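Local coordinates for Sensory/regulatory protein rpfC (Xanthomonas campestris pv. campestris, PDB 3M6M), which probably works as a hybrid sensor histidine kinase in two-component signalling, the part here being its magnesium-binding response regulator receiver domain, at residues 17-22 against 39-44; 61-66 against 92-97; 46-51 against 69-74; 88-93 against 112-117. All coordinates share one frame; numbering follows the deposited sequence.

Interaction 1: residues 17-22 against 39-44; sequences MLVADD and HKVLCV. With MG (magnesium ion), chain T.
Met17 to Ala20 pair in register with Val41 to Val44 as parallel strands, their axes 4.7 Å apart at closest approach and 21° from parallel. Five backbone hydrogen bonds join them. Met17 N gives to Lys40 O, Leu42 N to Met17 O, Val19 N to Leu42 O, Val44 N to Val19 O and Asp21 N to Val44 O. The bond from Asp21 N to Val44 O is the longest, at 3.3 Å, and it ties in the first residue past the strand. One face of the pair carries Met17, Val19, Val41 and Cys43, under helix 24-35. Here Val19 CG2 meets Val41 CG1 at 3.8 Å, and Cys43 SG lies 4.1 Å from Val19 CB. The CG of Met17 touches His39 CB at the strand entrance. The opposite face carries Leu18, Ala20, Leu42 and Val44. Leu18 and Leu42 lie side by side and point the same way, with Leu18 CD1 3.8 Å from Leu42 CD2. The same CD1 is 3.4 Å from Leu42 O. Ala20 CB packs on Val44 CG1 at 3.9 Å, and helix 47-56 covers Leu18, Ala20 and Val44. The apolar strand pair thus leads into two neighbouring acids with different roles. The Asp21 carboxylate is tied up by His23, Asn26 and Lys119, while Asp22 OD1 coordinates the magnesium ion at 2.5 Å, consistent with the acidic cation site of other receiver domains.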
loop_
_atom_site.group_PDB
_atom_site.type_symbol
_atom_site.label_atom_id
_atom_site.label_comp_id
_atom_site.label_asym_id
_atom_site.label_seq_id
_atom_site.Cartn_x
_atom_site.Cartn_y
_atom_site.Cartn_z
ATOM N N MET D 17 29.489 34.840 -12.010
ATOM C CA MET D 17 28.050 34.900 -11.757
ATOM C C MET D 17 27.204 34.921 -13.023
ATOM O O MET D 17 27.537 35.598 -13.998
ATOM C CB MET D 17 27.707 36.117 -10.892
ATOM C CG MET D 17 28.192 36.021 -9.460
ATOM S SD MET D 17 27.291 34.784 -8.516
ATOM C CE MET D 17 28.292 34.711 -7.039
ATOM N N LEU D 18 26.105 34.174 -12.988
ATOM C CA LEU D 18 25.129 34.161 -14.068
ATOM C C LEU D 18 23.768 34.594 -13.527
ATOM O O LEU D 18 23.261 34.020 -12.562
ATOM C CB LEU D 18 25.057 32.775 -14.716
ATOM C CG LEU D 18 24.213 32.574 -15.981
ATOM C CD1 LEU D 18 24.558 33.571 -17.083
ATOM C CD2 LEU D 18 24.382 31.154 -16.482
ATOM N N VAL D 19 23.194 35.619 -14.150
ATOM C CA VAL D 19 21.956 36.227 -13.671
ATOM C C VAL D 19 20.872 36.177 -14.745
ATOM O O VAL D 19 21.127 36.493 -15.909
ATOM C CB VAL D 19 22.183 37.695 -13.212
ATOM C CG1 VAL D 19 20.892 38.306 -12.690
ATOM C CG2 VAL D 19 23.264 37.768 -12.142
ATOM N N ALA D 20 19.668 35.774 -14.343
ATOM C CA ALA D 20 18.517 35.754 -15.243
ATOM C C ALA D 20 17.324 36.520 -14.671
ATOM O O ALA D 20 16.847 36.224 -13.575
ATOM C CB ALA D 20 18.122 34.324 -15.581
ATOM N N ASP D 21 16.862 37.511 -15.431
ATOM C CA ASP D 21 15.646 38.261 -15.122
ATOM C C ASP D 21 15.086 38.843 -16.414
ATOM O O ASP D 21 15.842 39.347 -17.251
ATOM C CB ASP D 21 15.927 39.377 -14.113
ATOM C CG ASP D 21 14.658 39.954 -13.512
ATOM O OD1 ASP D 21 13.855 40.560 -14.257
ATOM O OD2 ASP D 21 14.469 39.816 -12.287
ATOM N N ASP D 22 13.765 38.777 -16.568
ATOM C CA ASP D 22 13.111 39.217 -17.804
ATOM C C ASP D 22 13.025 40.740 -17.965
ATOM O O ASP D 22 12.796 41.235 -19.071
ATOM C CB ASP D 22 11.730 38.560 -17.972
ATOM C CG ASP D 22 10.807 38.805 -16.790
ATOM O OD1 ASP D 22 11.188 38.477 -15.646
ATOM O OD2 ASP D 22 9.687 39.308 -17.011
ATOM N N HIS D 39 32.641 40.550 -8.286
ATOM C CA HIS D 39 32.415 39.341 -9.070
ATOM C C HIS D 39 32.211 39.667 -10.551
ATOM O O HIS D 39 31.756 40.760 -10.897
ATOM C CB HIS D 39 31.195 38.572 -8.547
ATOM C CG HIS D 39 31.212 38.320 -7.069
ATOM N ND1 HIS D 39 30.288 38.874 -6.209
ATOM C CD2 HIS D 39 32.037 37.568 -6.301
ATOM C CE1 HIS D 39 30.543 38.477 -4.975
ATOM N NE2 HIS D 39 31.600 37.683 -5.004
ATOM N N LYS D 40 32.553 38.711 -11.414
ATOM C CA LYS D 40 32.266 38.804 -12.846
ATOM C C LYS D 40 30.824 38.356 -13.099
ATOM O O LYS D 40 30.359 37.375 -12.515
ATOM C CB LYS D 40 33.256 37.951 -13.651
ATOM C CG LYS D 40 33.316 38.259 -15.152
ATOM C CD LYS D 40 32.356 37.384 -15.959
ATOM C CE LYS D 40 32.452 37.666 -17.452
ATOM N NZ LYS D 40 31.472 36.850 -18.226
ATOM N N VAL D 41 30.123 39.083 -13.970
ATOM C CA VAL D 41 28.692 38.864 -14.192
ATOM C C VAL D 41 28.352 38.647 -15.667
ATOM O O VAL D 41 28.965 39.246 -16.552
ATOM C CB VAL D 41 27.839 40.065 -13.687
ATOM C CG1 VAL D 41 26.488 39.586 -13.172
ATOM C CG2 VAL D 41 28.564 40.852 -12.604
ATOM N N LEU D 42 27.379 37.775 -15.915
ATOM C CA LEU D 42 26.691 37.714 -17.203
ATOM C C LEU D 42 25.184 37.719 -16.957
ATOM O O LEU D 42 24.662 36.891 -16.202
ATOM C CB LEU D 42 27.100 36.480 -18.020
ATOM C CG LEU D 42 26.561 36.412 -19.460
ATOM C CD1 LEU D 42 27.370 37.291 -20.415
ATOM C CD2 LEU D 42 26.523 34.982 -19.971
ATOM N N CYS D 43 24.498 38.667 -17.587
ATOM C CA CYS D 43 23.053 38.793 -17.458
ATOM C C CYS D 43 22.347 38.278 -18.698
ATOM O O CYS D 43 22.779 38.533 -19.824
ATOM C CB CYS D 43 22.660 40.241 -17.185
ATOM S SG CYS D 43 23.230 40.828 -15.589
ATOM N N VAL D 44 21.256 37.553 -18.477
ATOM C CA VAL D 44 20.502 36.944 -19.562
ATOM C C VAL D 44 18.992 37.160 -19.364
ATOM O O VAL D 44 18.544 37.458 -18.252
ATOM C CB VAL D 44 20.914 35.456 -19.750
ATOM C CG1 VAL D 44 19.992 34.502 -18.986
ATOM C CG2 VAL D 44 20.996 35.113 -21.228
HETATM MG MG MG T . 9.961 38.798 -13.443
#

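Interaction 2: residues 61-66 against 92-97; sequences AVIVDL and PVVVLS. With MG (magnesium ion), chain T.
Val62 to Asp65 and Val93 to Leu96 are neighbouring parallel strands at the centre of the receiver fold, joined through helix 73-85 as a beta-alpha-beta crossover. Backbone bonds form a regular ladder. Val62 N gives to Pro92 O, Val94 N to Val62 O, Val64 N to Val94 O, Leu96 N to Val64 O and Leu66 N to Leu96 O. The last, 2.7 Å from Leu66 N to Leu96 O, carries the pairing one residue past strand 61-65. Apolar contacts fill both faces. Ile63 and Val94 lie side by side, with Ile63 CG1 3.6 Å from Val94 CG1. The other branch of Ile63, CG2, is anti to the backbone N (CG1 has chi1 -52°) and reaches Leu96 CD1 at 3.7 Å. On the other face Val64 CG1 touches both Val93 CG1, at 3.9 Å, and Val95 CG2. Helix 73-85 covers Val64 and Val93 through Met76. At the end of the pair, Leu66 CB touches Val95 CG1 and comes within 3.5 Å of Ser97 CB. Leu66 CD2 also reaches Ser97 OG, whose hydrogen bond goes to Asp99 O. Polar groups gather at the same end. Asp65 is probably the phospho-acceptor, as in other receivers. Asp65 OD1 forms a salt bridge with Lys119, and 3.2 Å away is Leu96 O, a second acceptor. Asp22 and the carbonyl of His67 share the magnesium ion, which Asp65 OD2 binds at 2.3 Å.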
loop_
_atom_site.group_PDB
_atom_site.type_symbol
_atom_site.label_atom_id
_atom_site.label_comp_id
_atom_site.label_asym_id
_atom_site.label_seq_id
_atom_site.Cartn_x
_atom_site.Cartn_y
_atom_site.Cartn_z
ATOM N N ALA D 61 27.898 30.350 -9.406
ATOM C CA ALA D 61 26.539 30.436 -8.878
ATOM C C ALA D 61 25.600 31.089 -9.886
ATOM O O ALA D 61 26.016 31.947 -10.668
ATOM C CB ALA D 61 26.520 31.208 -7.559
ATOM N N VAL D 62 24.334 30.676 -9.856
ATOM C CA VAL D 62 23.303 31.228 -10.735
ATOM C C VAL D 62 22.219 31.925 -9.909
ATOM O O VAL D 62 21.654 31.335 -8.985
ATOM C CB VAL D 62 22.655 30.133 -11.631
ATOM C CG1 VAL D 62 21.536 30.719 -12.490
ATOM C CG2 VAL D 62 23.704 29.452 -12.513
ATOM N N ILE D 63 21.949 33.186 -10.242
ATOM C CA ILE D 63 20.847 33.932 -9.640
ATOM C C ILE D 63 19.707 34.034 -10.647
ATOM O O ILE D 63 19.851 34.666 -11.695
ATOM C CB ILE D 63 21.270 35.351 -9.188
ATOM C CG1 ILE D 63 22.525 35.293 -8.308
ATOM C CG2 ILE D 63 20.117 36.034 -8.455
ATOM C CD1 ILE D 63 23.147 36.648 -8.005
ATOM N N VAL D 64 18.580 33.405 -10.322
ATOM C CA VAL D 64 17.434 33.353 -11.228
ATOM C C VAL D 64 16.200 34.075 -10.670
ATOM O O VAL D 64 15.900 33.988 -9.478
ATOM C CB VAL D 64 17.090 31.884 -11.635
ATOM C CG1 VAL D 64 16.461 31.106 -10.475
ATOM C CG2 VAL D 64 16.188 31.858 -12.863
ATOM N N ASP D 65 15.507 34.799 -11.544
ATOM C CA ASP D 65 14.220 35.399 -11.217
ATOM C C ASP D 65 13.154 34.316 -11.301
ATOM O O ASP D 65 13.105 33.562 -12.279
ATOM C CB ASP D 65 13.904 36.544 -12.188
ATOM C CG ASP D 65 12.539 37.176 -11.944
ATOM O OD1 ASP D 65 12.103 37.272 -10.775
ATOM O OD2 ASP D 65 11.904 37.595 -12.934
ATOM N N LEU D 66 12.309 34.234 -10.277
ATOM C CA LEU D 66 11.275 33.205 -10.227
ATOM C C LEU D 66 10.247 33.358 -11.343
ATOM O O LEU D 66 9.960 32.394 -12.051
ATOM C CB LEU D 66 10.586 33.166 -8.858
ATOM C CG LEU D 66 9.470 32.134 -8.632
ATOM C CD1 LEU D 66 9.927 30.696 -8.898
ATOM C CD2 LEU D 66 8.903 32.266 -7.225
ATOM N N PRO D 92 25.389 25.898 -7.897
ATOM C CA PRO D 92 24.381 26.437 -6.977
ATOM C C PRO D 92 23.440 27.441 -7.635
ATOM O O PRO D 92 23.875 28.263 -8.448
ATOM C CB PRO D 92 25.224 27.143 -5.908
ATOM C CG PRO D 92 26.545 26.480 -5.964
ATOM C CD PRO D 92 26.756 26.149 -7.406
ATOM N N VAL D 93 22.159 27.363 -7.280
ATOM C CA VAL D 93 21.149 28.272 -7.811
ATOM C C VAL D 93 20.394 28.964 -6.679
ATOM O O VAL D 93 19.845 28.306 -5.790
ATOM C CB VAL D 93 20.137 27.545 -8.735
ATOM C CG1 VAL D 93 19.129 28.535 -9.312
ATOM C CG2 VAL D 93 20.852 26.806 -9.858
ATOM N N VAL D 94 20.381 30.294 -6.721
ATOM C CA VAL D 94 19.594 31.104 -5.794
ATOM C C VAL D 94 18.456 31.809 -6.539
ATOM O O VAL D 94 18.660 32.380 -7.614
ATOM C CB VAL D 94 20.480 32.113 -4.998
ATOM C CG1 VAL D 94 21.526 32.757 -5.894
ATOM C CG2 VAL D 94 19.631 33.174 -4.297
ATOM N N VAL D 95 17.260 31.753 -5.960
ATOM C CA VAL D 95 16.063 32.311 -6.586
ATOM C C VAL D 95 15.712 33.689 -6.015
ATOM O O VAL D 95 15.852 33.930 -4.812
ATOM C CB VAL D 95 14.852 31.343 -6.459
ATOM C CG1 VAL D 95 13.694 31.800 -7.338
ATOM C CG2 VAL D 95 15.256 29.924 -6.842
ATOM N N LEU D 96 15.272 34.587 -6.896
ATOM C CA LEU D 96 14.793 35.914 -6.513
ATOM C C LEU D 96 13.372 36.144 -7.006
ATOM O O LEU D 96 13.046 35.809 -8.148
ATOM C CB LEU D 96 15.693 37.007 -7.095
ATOM C CG LEU D 96 17.082 37.299 -6.529
ATOM C CD1 LEU D 96 17.673 38.490 -7.266
ATOM C CD2 LEU D 96 17.046 37.572 -5.033
ATOM N N SER D 97 12.534 36.719 -6.145
ATOM C CA SER D 97 11.185 37.153 -6.531
ATOM C C SER D 97 10.567 38.123 -5.530
ATOM O O SER D 97 11.008 38.215 -4.381
ATOM C CB SER D 97 10.249 35.956 -6.741
ATOM O OG SER D 97 10.176 35.153 -5.581
HETATM MG MG MG T . 9.961 38.798 -13.443
#

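Interaction 3: residues 46-51 against 69-74; sequences GAEQVL and PGMNGL
Met71 lays its side chain against the start of helix 47-56, touching Ala47, Glu48 and Leu51. Its chain starts extended, with CG anti to the backbone N (chi1 -177°), and then bends at the sulfur (chi3 -67°). The straight part runs over the methyl of Ala47. Ala47 CB is 3.6 Å from Met71 CG and 3.8 Å from Met71 SD. The same methyl is 3.3 Å from Met71 O, so Ala47 meets both the backbone and the side chain of this residue. The bend carries Met71 CE to Glu48, where it lies 3.7 Å from Glu48 CG. Glu48 is extended beyond CG, and its OE1 comes 4.0 Å from Met71 CE. Leu51 approaches from one turn further along the helix. Its side chain crosses that of Met71 at about a right angle, and Leu51 CD1 rests 3.9 Å from Met71 SD. The contact joins the start of helix 47-56 to the turn between strand 61-65 and helix 73-85 of the receiver fold. Gly46 is the N-cap of helix 47-56 and Asn72 that of helix 73-85. Asn72 and Asp75 form a capping box: the Asn72 side chain caps a backbone N just past Leu74, while Asn72 N gives a hydrogen bond to Asp75 OD2. Gly70 precedes Met71 with a positive phi of 81°, a backbone shape that favours glycine. The carboxylate of Glu48 makes a salt bridge through OE2 to a basic side chain of another protein in the assembly, and Gly70 O accepts a hydrogen bond from a basic side chain there too.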
loop_
_atom_site.group_PDB
_atom_site.type_symbol
_atom_site.label_atom_id
_atom_site.label_comp_id
_atom_site.label_asym_id
_atom_site.label_seq_id
_atom_site.Cartn_x
_atom_site.Cartn_y
_atom_site.Cartn_z
ATOM N N GLY D 46 16.139 35.195 -19.800
ATOM C CA GLY D 46 15.196 34.164 -19.366
ATOM C C GLY D 46 15.844 32.870 -18.917
ATOM O O GLY D 46 17.068 32.753 -18.898
ATOM N N ALA D 47 15.008 31.894 -18.567
ATOM C CA ALA D 47 15.468 30.613 -18.026
ATOM C C ALA D 47 16.149 29.713 -19.057
ATOM O O ALA D 47 17.078 28.979 -18.720
ATOM C CB ALA D 47 14.319 29.875 -17.352
ATOM N N GLU D 48 15.685 29.763 -20.302
ATOM C CA GLU D 48 16.264 28.946 -21.370
ATOM C C GLU D 48 17.667 29.407 -21.737
ATOM O O GLU D 48 18.531 28.590 -22.077
ATOM C CB GLU D 48 15.372 28.965 -22.608
ATOM C CG GLU D 48 14.190 28.020 -22.525
ATOM C CD GLU D 48 13.149 28.276 -23.600
ATOM O OE1 GLU D 48 12.011 27.782 -23.450
ATOM O OE2 GLU D 48 13.461 28.963 -24.599
ATOM N N GLN D 49 17.882 30.718 -21.655
ATOM C CA GLN D 49 19.145 31.335 -22.043
ATOM C C GLN D 49 20.262 31.095 -21.024
ATOM O O GLN D 49 21.433 31.033 -21.398
ATOM C CB GLN D 49 18.964 32.836 -22.301
ATOM C CG GLN D 49 18.003 33.193 -23.440
ATOM C CD GLN D 49 16.576 33.438 -22.965
ATOM O OE1 GLN D 49 16.029 32.678 -22.162
ATOM N NE2 GLN D 49 15.966 34.506 -23.468
ATOM N N VAL D 50 19.904 30.968 -19.746
ATOM C CA VAL D 50 20.886 30.618 -18.710
ATOM C C VAL D 50 21.328 29.159 -18.856
ATOM O O VAL D 50 22.504 28.839 -18.680
ATOM C CB VAL D 50 20.414 30.971 -17.247
ATOM C CG1 VAL D 50 18.918 31.053 -17.147
ATOM C CG2 VAL D 50 20.959 29.987 -16.212
ATOM N N LEU D 51 20.386 28.287 -19.203
ATOM C CA LEU D 51 20.701 26.884 -19.466
ATOM C C LEU D 51 21.632 26.751 -20.673
ATOM O O LEU D 51 22.571 25.952 -20.651
ATOM C CB LEU D 51 19.423 26.059 -19.653
ATOM C CG LEU D 51 18.487 25.935 -18.443
ATOM C CD1 LEU D 51 17.097 25.462 -18.856
ATOM C CD2 LEU D 51 19.065 25.022 -17.373
ATOM N N PRO D 69 8.310 34.944 -18.249
ATOM C CA PRO D 69 7.450 34.303 -19.250
ATOM C C PRO D 69 8.143 33.136 -19.956
ATOM O O PRO D 69 9.374 33.095 -20.016
ATOM C CB PRO D 69 7.171 35.433 -20.256
ATOM C CG PRO D 69 7.527 36.701 -19.539
ATOM C CD PRO D 69 8.648 36.327 -18.627
ATOM N N GLY D 70 7.350 32.203 -20.482
ATOM C CA GLY D 70 7.873 31.041 -21.201
ATOM C C GLY D 70 8.332 29.941 -20.261
ATOM O O GLY D 70 7.617 28.960 -20.045
ATOM N N MET D 71 9.534 30.106 -19.715
ATOM C CA MET D 71 10.072 29.202 -18.702
ATOM C C MET D 71 10.445 30.000 -17.459
ATOM O O MET D 71 11.226 30.951 -17.533
ATOM C CB MET D 71 11.293 28.441 -19.235
ATOM C CG MET D 71 11.871 27.414 -18.250
ATOM S SD MET D 71 13.361 26.559 -18.821
ATOM C CE MET D 71 12.661 25.608 -20.163
ATOM N N ASN D 72 9.882 29.615 -16.319
ATOM C CA ASN D 72 10.162 30.308 -15.066
ATOM C C ASN D 72 11.310 29.663 -14.285
ATOM O O ASN D 72 11.893 28.672 -14.733
ATOM C CB ASN D 72 8.888 30.459 -14.216
ATOM C CG ASN D 72 8.274 29.126 -13.815
ATOM O OD1 ASN D 72 8.972 28.196 -13.404
ATOM N ND2 ASN D 72 6.953 29.039 -13.917
ATOM N N GLY D 73 11.628 30.236 -13.125
ATOM C CA GLY D 73 12.726 29.765 -12.281
ATOM C C GLY D 73 12.577 28.342 -11.770
ATOM O O GLY D 73 13.554 27.595 -11.731
ATOM N N LEU D 74 11.355 27.971 -11.385
ATOM C CA LEU D 74 11.062 26.631 -10.869
ATOM C C LEU D 74 11.295 25.518 -11.900
ATOM O O LEU D 74 11.734 24.418 -11.538
ATOM C CB LEU D 74 9.628 26.564 -10.315
ATOM C CG LEU D 74 9.115 25.232 -9.746
ATOM C CD1 LEU D 74 9.933 24.769 -8.541
ATOM C CD2 LEU D 74 7.644 25.330 -9.383
#

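Interaction 4: residues 88-93 against 112-117; sequences MRYTPV and GARAFL
Val93 O and Arg114 N make the one hydrogen bond across this contact, 3.0 Å long, and it holds the firm inner part. The N-H points fairly well at the oxygen (146° at the hydrogen), and Arg114 N lies nearly in line with the carbonyl. Ala113 CA also comes 3.8 Å from Val93 O, and Ala113 CB is 4.2 Å from it. The Val93 side chain is buried under Met76, Leu77 and Leu80 of helix 73-85, so the carbonyl, not the side chain, does the joining here. Further out the contact thins to a few atoms on the surface. Tyr90 and Arg114 are both exposed and meet through the phenol oxygen. Tyr90 CG is anti to the backbone N (chi1 178°), and the ring extends to put its OH 3.2 Å from Arg114 CD. Tyr90 OH is also 3.5 Å from Arg114 CG. Arg114 CD lies at the ring edge, near the ring plane. The Arg114 chain bends at chi3, and the guanidinium stands 78° from the Tyr90 ring plane. Arg114 NH1 is 3.6 Å from Tyr90 OH, which lies at the guanidinium edge. The same Arg114 CD also touches Pro92 CB, at 3.7 Å. Leu133 of helix 123-133 touches both Pro92 and Arg114. Gly112 ends the preceding helix in a Schellman motif, with positive phi. The chain then passes into strand 115-118, which pairs with strand 93-97 as the edge strand of the parallel sheet in the CheY-like receiver fold.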
loop_
_atom_site.group_PDB
_atom_site.type_symbol
_atom_site.label_atom_id
_atom_site.label_comp_id
_atom_site.label_asym_id
_atom_site.label_seq_id
_atom_site.Cartn_x
_atom_site.Cartn_y
_atom_site.Cartn_z
ATOM N N MET D 88 25.921 16.558 -16.018
ATOM C CA MET D 88 26.254 17.979 -15.979
ATOM C C MET D 88 26.882 18.366 -14.639
ATOM O O MET D 88 26.484 17.861 -13.585
ATOM C CB MET D 88 25.008 18.826 -16.244
ATOM C CG MET D 88 25.285 20.295 -16.526
ATOM S SD MET D 88 23.811 21.320 -16.394
ATOM C CE MET D 88 24.442 22.884 -16.983
ATOM N N ARG D 89 27.872 19.253 -14.705
ATOM C CA ARG D 89 28.522 19.824 -13.529
ATOM C C ARG D 89 27.493 20.499 -12.615
ATOM O O ARG D 89 26.618 21.231 -13.089
ATOM C CB ARG D 89 29.581 20.839 -13.976
ATOM C CG ARG D 89 30.224 21.652 -12.860
ATOM C CD ARG D 89 30.447 23.091 -13.311
ATOM N NE ARG D 89 31.273 23.857 -12.378
ATOM C CZ ARG D 89 32.595 23.997 -12.478
ATOM N NH1 ARG D 89 33.264 23.419 -13.471
ATOM N NH2 ARG D 89 33.253 24.719 -11.580
ATOM N N TYR D 90 27.597 20.242 -11.313
ATOM C CA TYR D 90 26.739 20.902 -10.335
ATOM C C TYR D 90 27.124 22.367 -10.161
ATOM O O TYR D 90 28.307 22.709 -10.075
ATOM C CB TYR D 90 26.780 20.195 -8.975
ATOM C CG TYR D 90 25.928 20.883 -7.927
ATOM C CD1 TYR D 90 24.558 20.636 -7.844
ATOM C CD2 TYR D 90 26.489 21.797 -7.029
ATOM C CE1 TYR D 90 23.766 21.274 -6.894
ATOM C CE2 TYR D 90 25.706 22.442 -6.073
ATOM C CZ TYR D 90 24.346 22.175 -6.012
ATOM O OH TYR D 90 23.565 22.803 -5.069
ATOM N N THR D 91 26.111 23.225 -10.112
ATOM C CA THR D 91 26.303 24.642 -9.804
ATOM C C THR D 91 25.107 25.208 -9.023
ATOM O O THR D 91 23.956 25.001 -9.415
ATOM C CB THR D 91 26.659 25.493 -11.066
ATOM O OG1 THR D 91 26.128 26.816 -10.935
ATOM C CG2 THR D 91 26.126 24.857 -12.335
ATOM N N PRO D 92 25.389 25.898 -7.897
ATOM C CA PRO D 92 24.381 26.437 -6.977
ATOM C C PRO D 92 23.440 27.441 -7.635
ATOM O O PRO D 92 23.875 28.263 -8.448
ATOM C CB PRO D 92 25.224 27.143 -5.908
ATOM C CG PRO D 92 26.545 26.480 -5.964
ATOM C CD PRO D 92 26.756 26.149 -7.406
ATOM N N VAL D 93 22.159 27.363 -7.280
ATOM C CA VAL D 93 21.149 28.272 -7.811
ATOM C C VAL D 93 20.394 28.964 -6.679
ATOM O O VAL D 93 19.845 28.306 -5.790
ATOM C CB VAL D 93 20.137 27.545 -8.735
ATOM C CG1 VAL D 93 19.129 28.535 -9.312
ATOM C CG2 VAL D 93 20.852 26.806 -9.858
ATOM N N GLY D 112 15.484 21.891 -5.317
ATOM C CA GLY D 112 16.931 21.966 -5.136
ATOM C C GLY D 112 17.544 23.355 -5.137
ATOM O O GLY D 112 18.756 23.494 -5.301
ATOM N N ALA D 113 16.717 24.382 -4.955
ATOM C CA ALA D 113 17.211 25.752 -4.828
ATOM C C ALA D 113 17.930 25.925 -3.495
ATOM O O ALA D 113 17.378 25.610 -2.438
ATOM C CB ALA D 113 16.072 26.753 -4.957
ATOM N N ARG D 114 19.163 26.417 -3.555
ATOM C CA ARG D 114 19.999 26.551 -2.364
ATOM C C ARG D 114 19.625 27.743 -1.483
ATOM O O ARG D 114 19.822 27.702 -0.266
ATOM C CB ARG D 114 21.479 26.608 -2.743
ATOM C CG ARG D 114 22.068 25.255 -3.105
ATOM C CD ARG D 114 23.584 25.294 -3.088
ATOM N NE ARG D 114 24.130 25.340 -1.731
ATOM C CZ ARG D 114 24.607 24.288 -1.070
ATOM N NH1 ARG D 114 24.613 23.085 -1.632
ATOM N NH2 ARG D 114 25.081 24.442 0.159
ATOM N N ALA D 115 19.093 28.794 -2.101
ATOM C CA ALA D 115 18.680 29.997 -1.381
ATOM C C ALA D 115 17.500 30.682 -2.059
ATOM O O ALA D 115 17.364 30.646 -3.283
ATOM C CB ALA D 115 19.850 30.968 -1.239
ATOM N N PHE D 116 16.649 31.301 -1.243
ATOM C CA PHE D 116 15.502 32.060 -1.724
ATOM C C PHE D 116 15.502 33.428 -1.048
ATOM O O PHE D 116 15.244 33.538 0.156
ATOM C CB PHE D 116 14.202 31.308 -1.420
ATOM C CG PHE D 116 13.019 31.783 -2.219
ATOM C CD1 PHE D 116 12.525 31.015 -3.266
ATOM C CD2 PHE D 116 12.390 32.992 -1.920
ATOM C CE1 PHE D 116 11.426 31.443 -4.008
ATOM C CE2 PHE D 116 11.294 33.431 -2.658
ATOM C CZ PHE D 116 10.810 32.654 -3.702
ATOM N N LEU D 117 15.797 34.464 -1.825
ATOM C CA LEU D 117 15.887 35.822 -1.293
ATOM C C LEU D 117 14.845 36.752 -1.901
ATOM O O LEU D 117 14.488 36.625 -3.074
ATOM C CB LEU D 117 17.295 36.387 -1.491
ATOM C CG LEU D 117 18.412 35.761 -0.650
ATOM C CD1 LEU D 117 19.753 35.937 -1.339
ATOM C CD2 LEU D 117 18.441 36.342 0.761
#

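All four contacts lie in one receiver domain, whose parallel sheet runs in the order 40-44, 16-20, 61-65, 93-97, 115-118. Interaction 1 joins the first two strands, and interaction 2 the next pair. Their centres are about 10 Å apart, and strands 16-20 and 61-65 bond directly between them. Both end at the magnesium ion, so the acidic site is assembled from two strand pairs. Interaction 3 follows interaction 1 along the chain and alternates with interaction 2, linking the start of helix 47-56 to the loop that leads into helix 73-85. Interaction 4 shares Pro92 and Val93 with interaction 2, about 7 Å away between centres, and leads to the other edge strand.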